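Local coordinates for flavin prenyltransferase PAD1, mitochondrial (Aspergillus niger, PDB 6QLG), which probably prenylates reduced FMN at flavin N5 and C6 with a dimethylallyl group, without a metal, to make the cofactor of a ferulic acid decarboxylase, at residues A46-T51 with D140-T145; A131-G136 with R154-V159; Y99-N104 with A108-G113. All coordinates share one frame; numbering follows the deposited sequence.

How the interactions relate
All three contacts reach the same parallel sheet, and helix 141-151 ties them together. Interactions 1 and 2 lie in the buried core, each a helix resting on a strand through an isoleucine; Ser-143 CB and Ala-132 CB, 4.0 Å apart, join the two helices. Interaction 3 is farther out, about 15 Å from the chain centre between centres, only partly buried, and pairs the chain around His-101, by the outermost strand of the sheet within this chain, with a loop. It sets a histidine ring against aliphatic groups, whereas interaction 2 is wholly apolar. Interaction 1 continues into FMN sites, with Arg-144 also lining the diphosphate pocket; interaction 3 continues into that pocket.

Interaction 1: residues A46-T51 with D140-T145; sequences AMTGAT and DLISRT. With FMN (flavin mononucleotide), chain M; FMN (flavin mononucleotide), chain T.
Ala-46 and Ile-142 supply the apolar part of this contact. Ala-46 CB lies 3.7 Å from Ile-142 CG1 and 3.8 Å from Ile-142 CG2, so it faces the fork of the isoleucine. The ethyl arm, extended at chi2 (177°), carries CD1 onward to Met-47 O at 3.5 Å and to Thr-48 CG2 at 4.0 Å. No hydrogen bond crosses between 46-51 and 140-145.

Polar bonds serve the helix start and the two flavins. Asp-140 is the N-cap: its OD1 accepts from Ser-143 N at 2.9 Å with a nearly straight N-H (168°). Gly-49 N donates to O2P of the chain M FMN at 2.6 Å, the phosphate-binding turn after a strand of a parallel alpha/beta flavoprotein fold, while that FMN's O2' donates to Gly-49 O at 2.7 Å. The Arg-144 guanidinium has over one face N1 of the chain T FMN, which a neighbouring subunit binds, 3.3 Å from NH2; it also forms a salt bridge with Glu-162 of that subunit.

Thr-48 OG1 is bonded to Pro-124 O on strand 119-125 and to Ser-126 N just after it. Strand 42-47 runs between strands 69-74 and 119-125, and Ile-142 also touches Val-73 on the former and Thr-129 on helix 127-135.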
loop_
_atom_site.group_PDB
_atom_site.type_symbol
_atom_site.label_atom_id
_atom_site.label_comp_id
_atom_site.label_asym_id
_atom_site.label_seq_id
_atom_site.Cartn_x
_atom_site.Cartn_y
_atom_site.Cartn_z
ATOM N N ALA B 46 -16.601 28.631 7.628
ATOM C CA ALA B 46 -16.124 28.199 8.933
ATOM C C ALA B 46 -14.760 28.817 9.203
ATOM O O ALA B 46 -13.873 28.776 8.344
ATOM C CB ALA B 46 -16.044 26.673 9.014
ATOM N N MET B 47 -14.601 29.396 10.387
ATOM C CA MET B 47 -13.333 29.960 10.824
ATOM C C MET B 47 -12.808 29.154 12.003
ATOM O O MET B 47 -13.564 28.820 12.922
ATOM C CB MET B 47 -13.488 31.435 11.215
ATOM C CG MET B 47 -14.068 32.313 10.110
ATOM S SD MET B 47 -14.061 34.082 10.497
ATOM C CE MET B 47 -12.325 34.345 10.857
ATOM N N THR B 48 -11.518 28.832 11.965
ATOM C CA THR B 48 -10.852 28.084 13.021
ATOM C C THR B 48 -9.665 28.884 13.546
ATOM O O THR B 48 -9.295 29.928 13.003
ATOM C CB THR B 48 -10.387 26.702 12.531
ATOM O OG1 THR B 48 -9.350 26.856 11.554
ATOM C CG2 THR B 48 -11.543 25.926 11.920
ATOM N N GLY B 49 -9.058 28.366 14.610
ATOM C CA GLY B 49 -8.022 29.082 15.328
ATOM C C GLY B 49 -6.635 29.042 14.714
ATOM O O GLY B 49 -5.636 29.027 15.439
ATOM N N ALA B 50 -6.550 29.014 13.391
ATOM C CA ALA B 50 -5.282 29.240 12.716
ATOM C C ALA B 50 -5.091 30.735 12.500
ATOM O O ALA B 50 -6.061 31.484 12.348
ATOM C CB ALA B 50 -5.228 28.505 11.377
ATOM N N THR B 51 -3.835 31.172 12.505
ATOM C CA THR B 51 -3.562 32.576 12.236
ATOM C C THR B 51 -4.006 32.922 10.819
ATOM O O THR B 51 -3.895 32.110 9.896
ATOM C CB THR B 51 -2.075 32.893 12.447
ATOM O OG1 THR B 51 -1.868 34.308 12.364
ATOM C CG2 THR B 51 -1.209 32.208 11.418
ATOM N N ASP B 140 -17.690 18.651 16.437
ATOM C CA ASP B 140 -18.252 19.996 16.498
ATOM C C ASP B 140 -18.905 20.316 15.161
ATOM O O ASP B 140 -18.829 19.536 14.207
ATOM C CB ASP B 140 -17.204 21.057 16.895
ATOM C CG ASP B 140 -16.075 21.210 15.880
ATOM O OD1 ASP B 140 -16.337 21.368 14.670
ATOM O OD2 ASP B 140 -14.905 21.197 16.312
ATOM N N LEU B 141 -19.559 21.479 15.096
ATOM C CA LEU B 141 -20.370 21.792 13.924
ATOM C C LEU B 141 -19.521 22.012 12.679
ATOM O O LEU B 141 -19.969 21.705 11.569
ATOM C CB LEU B 141 -21.240 23.020 14.187
ATOM C CG LEU B 141 -22.239 23.310 13.065
ATOM C CD1 LEU B 141 -23.099 22.081 12.806
ATOM C CD2 LEU B 141 -23.101 24.509 13.402
ATOM N N ILE B 142 -18.306 22.540 12.833
ATOM C CA ILE B 142 -17.443 22.755 11.673
ATOM C C ILE B 142 -17.049 21.421 11.049
ATOM O O ILE B 142 -17.194 21.217 9.838
ATOM C CB ILE B 142 -16.208 23.586 12.066
ATOM C CG1 ILE B 142 -16.605 25.044 12.305
ATOM C CG2 ILE B 142 -15.136 23.496 10.988
ATOM C CD1 ILE B 142 -15.470 25.922 12.776
ATOM N N SER B 143 -16.561 20.486 11.866
ATOM C CA SER B 143 -16.093 19.215 11.320
ATOM C C SER B 143 -17.256 18.352 10.841
ATOM O O SER B 143 -17.137 17.653 9.828
ATOM C CB SER B 143 -15.248 18.474 12.359
ATOM O OG SER B 143 -15.886 18.441 13.622
ATOM N N ARG B 144 -18.394 18.399 11.541
ATOM C CA ARG B 144 -19.557 17.631 11.101
ATOM C C ARG B 144 -20.087 18.142 9.768
ATOM O O ARG B 144 -20.402 17.348 8.874
ATOM C CB ARG B 144 -20.654 17.670 12.163
ATOM C CG ARG B 144 -21.962 16.995 11.746
ATOM C CD ARG B 144 -21.761 15.528 11.375
ATOM N NE ARG B 144 -23.009 14.889 10.968
ATOM C CZ ARG B 144 -23.086 13.711 10.351
ATOM N NH1 ARG B 144 -21.983 13.035 10.062
ATOM N NH2 ARG B 144 -24.268 13.210 10.020
ATOM N N THR B 145 -20.194 19.464 9.615
ATOM C CA THR B 145 -20.696 20.012 8.358
ATOM C C THR B 145 -19.756 19.684 7.204
ATOM O O THR B 145 -20.208 19.343 6.104
ATOM C CB THR B 145 -20.903 21.521 8.484
ATOM O OG1 THR B 145 -21.758 21.793 9.602
ATOM C CG2 THR B 145 -21.552 22.075 7.225
HETATM N N1 FMN M . -2.735 25.971 14.496
HETATM C C2 FMN M . -2.424 25.656 13.190
HETATM O O2 FMN M . -2.569 24.507 12.791
HETATM N N3 FMN M . -1.954 26.633 12.341
HETATM C C4 FMN M . -1.795 27.926 12.806
HETATM O O4 FMN M . -1.375 28.817 12.065
HETATM C C4A FMN M . -2.106 28.250 14.120
HETATM N N5 FMN M . -1.939 29.551 14.560
HETATM C C5A FMN M . -2.246 29.892 15.864
HETATM C C6 FMN M . -2.081 31.206 16.315
HETATM C C7 FMN M . -2.385 31.562 17.627
HETATM C C7M FMN M . -2.201 32.981 18.094
HETATM C C8 FMN M . -2.865 30.577 18.492
HETATM C C8M FMN M . -3.202 30.926 19.917
HETATM C C9 FMN M . -3.024 29.264 18.036
HETATM C C9A FMN M . -2.721 28.908 16.726
HETATM N N10 FMN M . -2.897 27.601 16.273
HETATM C C10 FMN M . -2.578 27.263 14.969
HETATM C "C1'" FMN M . -3.388 26.526 17.202
HETATM C "C2'" FMN M . -4.889 26.235 17.159
HETATM O "O2'" FMN M . -5.624 27.375 17.554
HETATM C "C3'" FMN M . -5.187 25.058 18.089
HETATM O "O3'" FMN M . -4.600 23.891 17.558
HETATM C "C4'" FMN M . -6.678 24.820 18.293
HETATM O "O4'" FMN M . -6.874 23.595 18.965
HETATM C "C5'" FMN M . -7.426 24.763 16.971
HETATM O "O5'" FMN M . -8.801 24.699 17.268
HETATM P P FMN M . -9.908 24.930 16.125
HETATM O O1P FMN M . -11.188 24.247 16.536
HETATM O O2P FMN M . -10.141 26.415 15.984
HETATM O O3P FMN M . -9.455 24.346 14.806
HETATM N N1 FMN T . -24.393 11.655 12.906
HETATM C C2 FMN T . -24.197 10.499 12.179
HETATM O O2 FMN T . -23.054 10.153 11.891
HETATM N N3 FMN T . -25.282 9.741 11.780
HETATM C C4 FMN T . -26.567 10.137 12.109
HETATM O O4 FMN T . -27.546 9.467 11.759
HETATM C C4A FMN T . -26.763 11.301 12.843
HETATM N N5 FMN T . -28.045 11.686 13.168
HETATM C C5A FMN T . -28.248 12.840 13.897
HETATM C C6 FMN T . -29.543 13.234 14.229
HETATM C C7 FMN T . -29.739 14.396 14.963
HETATM C C7M FMN T . -31.126 14.829 15.325
HETATM C C8 FMN T . -28.650 15.164 15.367
HETATM C C8M FMN T . -28.882 16.418 16.161
HETATM C C9 FMN T . -27.359 14.769 15.034
HETATM C C9A FMN T . -27.155 13.608 14.301
HETATM N N10 FMN T . -25.867 13.213 13.973
HETATM C C10 FMN T . -25.671 12.060 13.241
HETATM C "C1'" FMN T . -24.675 14.029 14.387
HETATM C "C2'" FMN T . -24.021 13.496 15.654
HETATM O "O2'" FMN T . -24.925 13.618 16.727
HETATM C "C3'" FMN T . -22.771 14.312 15.959
HETATM O "O3'" FMN T . -21.727 13.969 15.073
HETATM C "C4'" FMN T . -22.292 14.076 17.386
HETATM O "O4'" FMN T . -21.083 14.773 17.587
HETATM C "C5'" FMN T . -22.018 12.602 17.670
HETATM O "O5'" FMN T . -21.563 12.497 19.004
HETATM P P FMN T . -21.556 11.101 19.812
HETATM O O1P FMN T . -20.576 11.200 20.961
HETATM O O2P FMN T . -22.950 10.840 20.330
HETATM O O3P FMN T . -21.120 9.981 18.891
#

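Interaction 2: residues A131-G136 with R154-V159; sequences AAIHSG and RRLVLV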
loop_
_atom_site.group_PDB
_atom_site.type_symbol
_atom_site.label_atom_id
_atom_site.label_comp_id
_atom_site.label_asym_id
_atom_site.label_seq_id
_atom_site.Cartn_x
_atom_site.Cartn_y
_atom_site.Cartn_z
ATOM N N ALA B 131 -7.324 17.728 10.716
ATOM C CA ALA B 131 -7.224 16.355 11.202
ATOM C C ALA B 131 -8.585 15.802 11.600
ATOM O O ALA B 131 -8.863 14.615 11.386
ATOM C CB ALA B 131 -6.262 16.291 12.381
ATOM N N ALA B 132 -9.437 16.636 12.201
ATOM C CA ALA B 132 -10.793 16.202 12.521
ATOM C C ALA B 132 -11.537 15.768 11.265
ATOM O O ALA B 132 -12.225 14.740 11.264
ATOM C CB ALA B 132 -11.551 17.324 13.236
ATOM N N ILE B 133 -11.397 16.532 10.181
ATOM C CA ILE B 133 -12.084 16.195 8.939
ATOM C C ILE B 133 -11.474 14.949 8.309
ATOM O O ILE B 133 -12.193 14.061 7.835
ATOM C CB ILE B 133 -12.054 17.398 7.977
ATOM C CG1 ILE B 133 -12.796 18.585 8.596
ATOM C CG2 ILE B 133 -12.668 17.028 6.636
ATOM C CD1 ILE B 133 -12.550 19.900 7.885
ATOM N N HIS B 134 -10.142 14.859 8.294
ATOM C CA HIS B 134 -9.482 13.686 7.729
ATOM C C HIS B 134 -9.828 12.425 8.512
ATOM O O HIS B 134 -10.152 11.385 7.927
ATOM C CB HIS B 134 -7.967 13.895 7.698
ATOM C CG HIS B 134 -7.194 12.640 7.432
ATOM N ND1 HIS B 134 -6.781 11.792 8.437
ATOM C CD2 HIS B 134 -6.766 12.085 6.273
ATOM C CE1 HIS B 134 -6.132 10.769 7.909
ATOM N NE2 HIS B 134 -6.108 10.924 6.597
ATOM N N SER B 135 -9.755 12.493 9.844
ATOM C CA SER B 135 -10.019 11.309 10.655
ATOM C C SER B 135 -11.494 10.934 10.643
ATOM O O SER B 135 -11.833 9.752 10.782
ATOM C CB SER B 135 -9.555 11.538 12.094
ATOM O OG SER B 135 -10.317 12.563 12.712
ATOM N N GLY B 136 -12.378 11.913 10.471
ATOM C CA GLY B 136 -13.800 11.702 10.608
ATOM C C GLY B 136 -14.355 12.002 11.984
ATOM O O GLY B 136 -15.566 11.857 12.192
ATOM N N ARG B 154 -20.258 17.702 -2.138
ATOM C CA ARG B 154 -20.257 19.147 -2.316
ATOM C C ARG B 154 -18.842 19.692 -2.155
ATOM O O ARG B 154 -17.997 19.091 -1.485
ATOM C CB ARG B 154 -21.202 19.822 -1.320
ATOM C CG ARG B 154 -22.662 19.430 -1.505
ATOM C CD ARG B 154 -23.535 19.926 -0.363
ATOM N NE ARG B 154 -24.837 19.264 -0.352
ATOM C CZ ARG B 154 -25.688 19.300 0.668
ATOM N NH1 ARG B 154 -25.379 19.969 1.773
ATOM N NH2 ARG B 154 -26.851 18.667 0.586
ATOM N N ARG B 155 -18.591 20.839 -2.783
ATOM C CA ARG B 155 -17.256 21.424 -2.791
ATOM C C ARG B 155 -16.856 21.864 -1.387
ATOM O O ARG B 155 -17.589 22.601 -0.721
ATOM C CB ARG B 155 -17.211 22.602 -3.767
ATOM C CG ARG B 155 -15.924 23.427 -3.752
ATOM C CD ARG B 155 -14.685 22.632 -4.166
ATOM N NE ARG B 155 -14.891 21.788 -5.341
ATOM C CZ ARG B 155 -14.534 22.119 -6.580
ATOM N NH1 ARG B 155 -13.958 23.290 -6.821
ATOM N NH2 ARG B 155 -14.758 21.280 -7.582
ATOM N N LEU B 156 -15.695 21.396 -0.932
ATOM C CA LEU B 156 -15.168 21.725 0.388
ATOM C C LEU B 156 -13.740 22.221 0.224
ATOM O O LEU B 156 -12.874 21.479 -0.252
ATOM C CB LEU B 156 -15.211 20.511 1.324
ATOM C CG LEU B 156 -14.499 20.670 2.672
ATOM C CD1 LEU B 156 -15.186 21.725 3.534
ATOM C CD2 LEU B 156 -14.422 19.341 3.411
ATOM N N VAL B 157 -13.494 23.467 0.623
ATOM C CA VAL B 157 -12.185 24.098 0.497
ATOM C C VAL B 157 -11.624 24.329 1.892
ATOM O O VAL B 157 -12.274 24.959 2.734
ATOM C CB VAL B 157 -12.265 25.418 -0.289
ATOM C CG1 VAL B 157 -10.903 26.097 -0.326
ATOM C CG2 VAL B 157 -12.778 25.166 -1.700
ATOM N N LEU B 158 -10.419 23.820 2.134
ATOM C CA LEU B 158 -9.733 23.975 3.412
ATOM C C LEU B 158 -8.529 24.882 3.200
ATOM O O LEU B 158 -7.544 24.479 2.570
ATOM C CB LEU B 158 -9.301 22.621 3.975
ATOM C CG LEU B 158 -10.348 21.512 4.058
ATOM C CD1 LEU B 158 -9.736 20.258 4.662
ATOM C CD2 LEU B 158 -11.546 21.965 4.870
ATOM N N VAL B 159 -8.604 26.104 3.726
ATOM C CA VAL B 159 -7.469 27.020 3.685
ATOM C C VAL B 159 -6.517 26.643 4.814
ATOM O O VAL B 159 -6.400 27.358 5.816
ATOM C CB VAL B 159 -7.930 28.488 3.780
ATOM C CG1 VAL B 159 -6.762 29.439 3.536
ATOM C CG2 VAL B 159 -9.040 28.752 2.769
#
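Ile-133 CG1 stands anti to its own carbonyl carbon (chi1 -62°), and the arm is then extended at chi2 (166°), which sends CD1 out from helix 127-135 toward the sheet. Leu-158 has the same kind of first torsion (chi1 -51°), and its CD2 meets Ile-133 CD1 at 3.8 Å. The two side chains therefore approach tip to tip, methyl against methyl. The other branch, Ile-133 CG2, reaches Leu-156 CD2 more loosely at 4.3 Å. One isoleucine thus spans two strand residues that project on the same face, with the nearest CA atoms, those of Ile-133 and Leu-158, 9.8 Å apart; both contacts are between methyl groups, and no hydrogen bond crosses.

The last turn has local bonds of its own. Ala-131 O accepts from both Ser-135 N and Ser-135 OG, each at 2.8 Å, from opposite faces of the carbonyl plane. Gly-136 then leaves helical geometry with a positive phi.

The contact lies in the beta-alpha-beta crossover that joins parallel neighbours 119-125 and 155-160 through helices 127-135 and 141-151. Ile-133 also packs on Val-176 of helix 167-178 and on Ala-146 of helix 141-151, and Ala-146 touches Leu-156 too, so three helices converge over this part of the sheet.

Interaction 3: residues Y99-N104 with A108-G113; sequences YVHNIN and APVSSG. With DMA (dimethylallyl diphosphate), chain P.
The imidazole of His-101 meets three consecutive residues, Ala-108, Pro-109 and Val-110, each with an aliphatic carbon. All three lie oblique to the ring, and they are spread along it. Ala-108 CB is 4.0 Å from His-101 ND1 and also near His-101 CB. Pro-109 CD comes within 3.8 Å of His-101 CE1, the proline ring passing at a slant to the histidine. Farther round, the Val-110 and His-101 side chains point at each other from opposite directions, Val-110 CG1 stopping 3.9 Å from His-101 NE2. The histidine CG is anti to its carbonyl carbon (chi1 -50°), a torsion that turns the ring toward the 108-113 loop. No hydrogen bond links the segments. NE2 is instead bonded to His-71 ND1, a partner on strand 69-74 that helps to fix how the ring is rotated, and the two imidazoles have nearly parallel planes.

Each side has local order of its own. Asn-102 OD1 accepts from Asn-104 N at 2.8 Å (N-H angle 169°), which makes 102-104 an Asx turn. In the other segment, 109-111 forms a short 3-10 segment with Ser-111 N bonded to Ala-108 O at 3.1 Å.

From there the loop enters the dimethylallyl diphosphate site, probably that of the prenyl donor. Ser-112 OG donates to O1 of this ligand at 2.8 Å, and Gly-113 N to its O2A at 3.1 Å; Lys-151 of the same chain and Tyr-191 of a neighbouring subunit add further bonds. The arrangement is a loop of a parallel alpha/beta flavoprotein fold, packed on the chain around His-101 and carrying part of a ligand pocket completed between subunits.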
loop_
_atom_site.group_PDB
_atom_site.type_symbol
_atom_site.label_atom_id
_atom_site.label_comp_id
_atom_site.label_asym_id
_atom_site.label_seq_id
_atom_site.Cartn_x
_atom_site.Cartn_y
_atom_site.Cartn_z
ATOM N N TYR B 99 -26.381 34.191 8.394
ATOM C CA TYR B 99 -26.764 33.290 9.469
ATOM C C TYR B 99 -25.519 32.836 10.215
ATOM O O TYR B 99 -24.450 32.663 9.622
ATOM C CB TYR B 99 -27.537 32.076 8.937
ATOM C CG TYR B 99 -28.835 32.449 8.260
ATOM C CD1 TYR B 99 -28.910 32.566 6.878
ATOM C CD2 TYR B 99 -29.981 32.699 9.003
ATOM C CE1 TYR B 99 -30.095 32.914 6.254
ATOM C CE2 TYR B 99 -31.169 33.048 8.389
ATOM C CZ TYR B 99 -31.221 33.155 7.016
ATOM O OH TYR B 99 -32.401 33.501 6.400
ATOM N N VAL B 100 -25.667 32.655 11.525
ATOM C CA VAL B 100 -24.584 32.224 12.401
ATOM C C VAL B 100 -25.086 31.052 13.230
ATOM O O VAL B 100 -26.188 31.107 13.786
ATOM C CB VAL B 100 -24.094 33.361 13.318
ATOM C CG1 VAL B 100 -22.919 32.888 14.165
ATOM C CG2 VAL B 100 -23.709 34.581 12.500
ATOM N N HIS B 101 -24.281 29.995 13.312
ATOM C CA HIS B 101 -24.637 28.798 14.056
ATOM C C HIS B 101 -23.596 28.524 15.131
ATOM O O HIS B 101 -22.399 28.750 14.925
ATOM C CB HIS B 101 -24.769 27.592 13.122
ATOM C CG HIS B 101 -25.639 27.845 11.931
ATOM N ND1 HIS B 101 -27.015 27.782 11.987
ATOM C CD2 HIS B 101 -25.329 28.168 10.653
ATOM C CE1 HIS B 101 -27.515 28.052 10.795
ATOM N NE2 HIS B 101 -26.514 28.291 9.967
ATOM N N ASN B 102 -24.065 28.042 16.279
ATOM C CA ASN B 102 -23.191 27.766 17.410
ATOM C C ASN B 102 -22.312 26.554 17.115
ATOM O O ASN B 102 -22.792 25.538 16.603
ATOM C CB ASN B 102 -24.034 27.529 18.665
ATOM C CG ASN B 102 -23.211 27.500 19.938
ATOM O OD1 ASN B 102 -22.197 26.808 20.025
ATOM N ND2 ASN B 102 -23.655 28.247 20.943
ATOM N N ILE B 103 -21.023 26.662 17.451
ATOM C CA ILE B 103 -20.069 25.584 17.191
ATOM C C ILE B 103 -20.480 24.293 17.891
ATOM O O ILE B 103 -20.173 23.192 17.413
ATOM C CB ILE B 103 -18.651 26.032 17.607
ATOM C CG1 ILE B 103 -17.615 24.951 17.285
ATOM C CG2 ILE B 103 -18.607 26.382 19.090
ATOM C CD1 ILE B 103 -17.256 24.863 15.828
ATOM N N ASN B 104 -21.186 24.396 19.015
ATOM C CA ASN B 104 -21.607 23.224 19.775
ATOM C C ASN B 104 -22.967 22.692 19.348
ATOM O O ASN B 104 -23.412 21.673 19.887
ATOM C CB ASN B 104 -21.643 23.549 21.273
ATOM C CG ASN B 104 -20.372 24.207 21.762
ATOM O OD1 ASN B 104 -20.402 25.314 22.305
ATOM N ND2 ASN B 104 -19.246 23.530 21.577
ATOM N N ALA B 108 -27.911 22.134 14.314
ATOM C CA ALA B 108 -28.047 23.262 13.409
ATOM C C ALA B 108 -28.422 22.769 12.011
ATOM O O ALA B 108 -28.126 21.627 11.648
ATOM C CB ALA B 108 -26.745 24.059 13.358
ATOM N N PRO B 109 -29.085 23.610 11.208
ATOM C CA PRO B 109 -29.533 23.148 9.881
ATOM C C PRO B 109 -28.413 22.629 8.994
ATOM O O PRO B 109 -28.608 21.633 8.289
ATOM C CB PRO B 109 -30.195 24.399 9.286
ATOM C CG PRO B 109 -30.623 25.198 10.468
ATOM C CD PRO B 109 -29.577 24.966 11.517
ATOM N N VAL B 110 -27.237 23.263 9.020
ATOM C CA VAL B 110 -26.151 22.877 8.122
ATOM C C VAL B 110 -25.542 21.523 8.456
ATOM O O VAL B 110 -24.764 20.991 7.655
ATOM C CB VAL B 110 -25.039 23.948 8.130
ATOM C CG1 VAL B 110 -25.572 25.273 7.601
ATOM C CG2 VAL B 110 -24.472 24.114 9.532
ATOM N N SER B 111 -25.866 20.944 9.607
ATOM C CA SER B 111 -25.269 19.671 9.988
ATOM C C SER B 111 -25.951 18.470 9.345
ATOM O O SER B 111 -25.522 17.337 9.589
ATOM C CB SER B 111 -25.284 19.517 11.510
ATOM O OG SER B 111 -26.605 19.357 11.991
ATOM N N SER B 112 -26.989 18.679 8.539
ATOM C CA SER B 112 -27.691 17.592 7.870
ATOM C C SER B 112 -27.466 17.654 6.366
ATOM O O SER B 112 -27.469 18.736 5.770
ATOM C CB SER B 112 -29.192 17.644 8.167
ATOM O OG SER B 112 -29.868 16.549 7.572
ATOM N N GLY B 113 -27.274 16.481 5.757
ATOM C CA GLY B 113 -27.156 16.401 4.313
ATOM C C GLY B 113 -28.421 16.787 3.581
ATOM O O GLY B 113 -28.357 17.172 2.409
HETATM C C1 DMA P . -28.881 14.303 10.066
HETATM O O1 DMA P . -28.364 14.482 8.780
HETATM C C2 DMA P . -28.432 15.460 10.953
HETATM C C3 DMA P . -29.301 16.065 11.733
HETATM C C4 DMA P . -28.845 17.223 12.614
HETATM C C5 DMA P . -30.758 15.613 11.754
HETATM P PA DMA P . -28.099 13.136 7.868
HETATM O O1A DMA P . -27.078 12.260 8.556
HETATM O O2A DMA P . -27.585 13.540 6.505
HETATM O O3A DMA P . -29.517 12.308 7.720
HETATM P PB DMA P . -30.086 11.715 6.292
HETATM O O1B DMA P . -28.983 10.953 5.600
HETATM O O2B DMA P . -30.534 12.867 5.422
HETATM O O3B DMA P . -31.244 10.780 6.547
#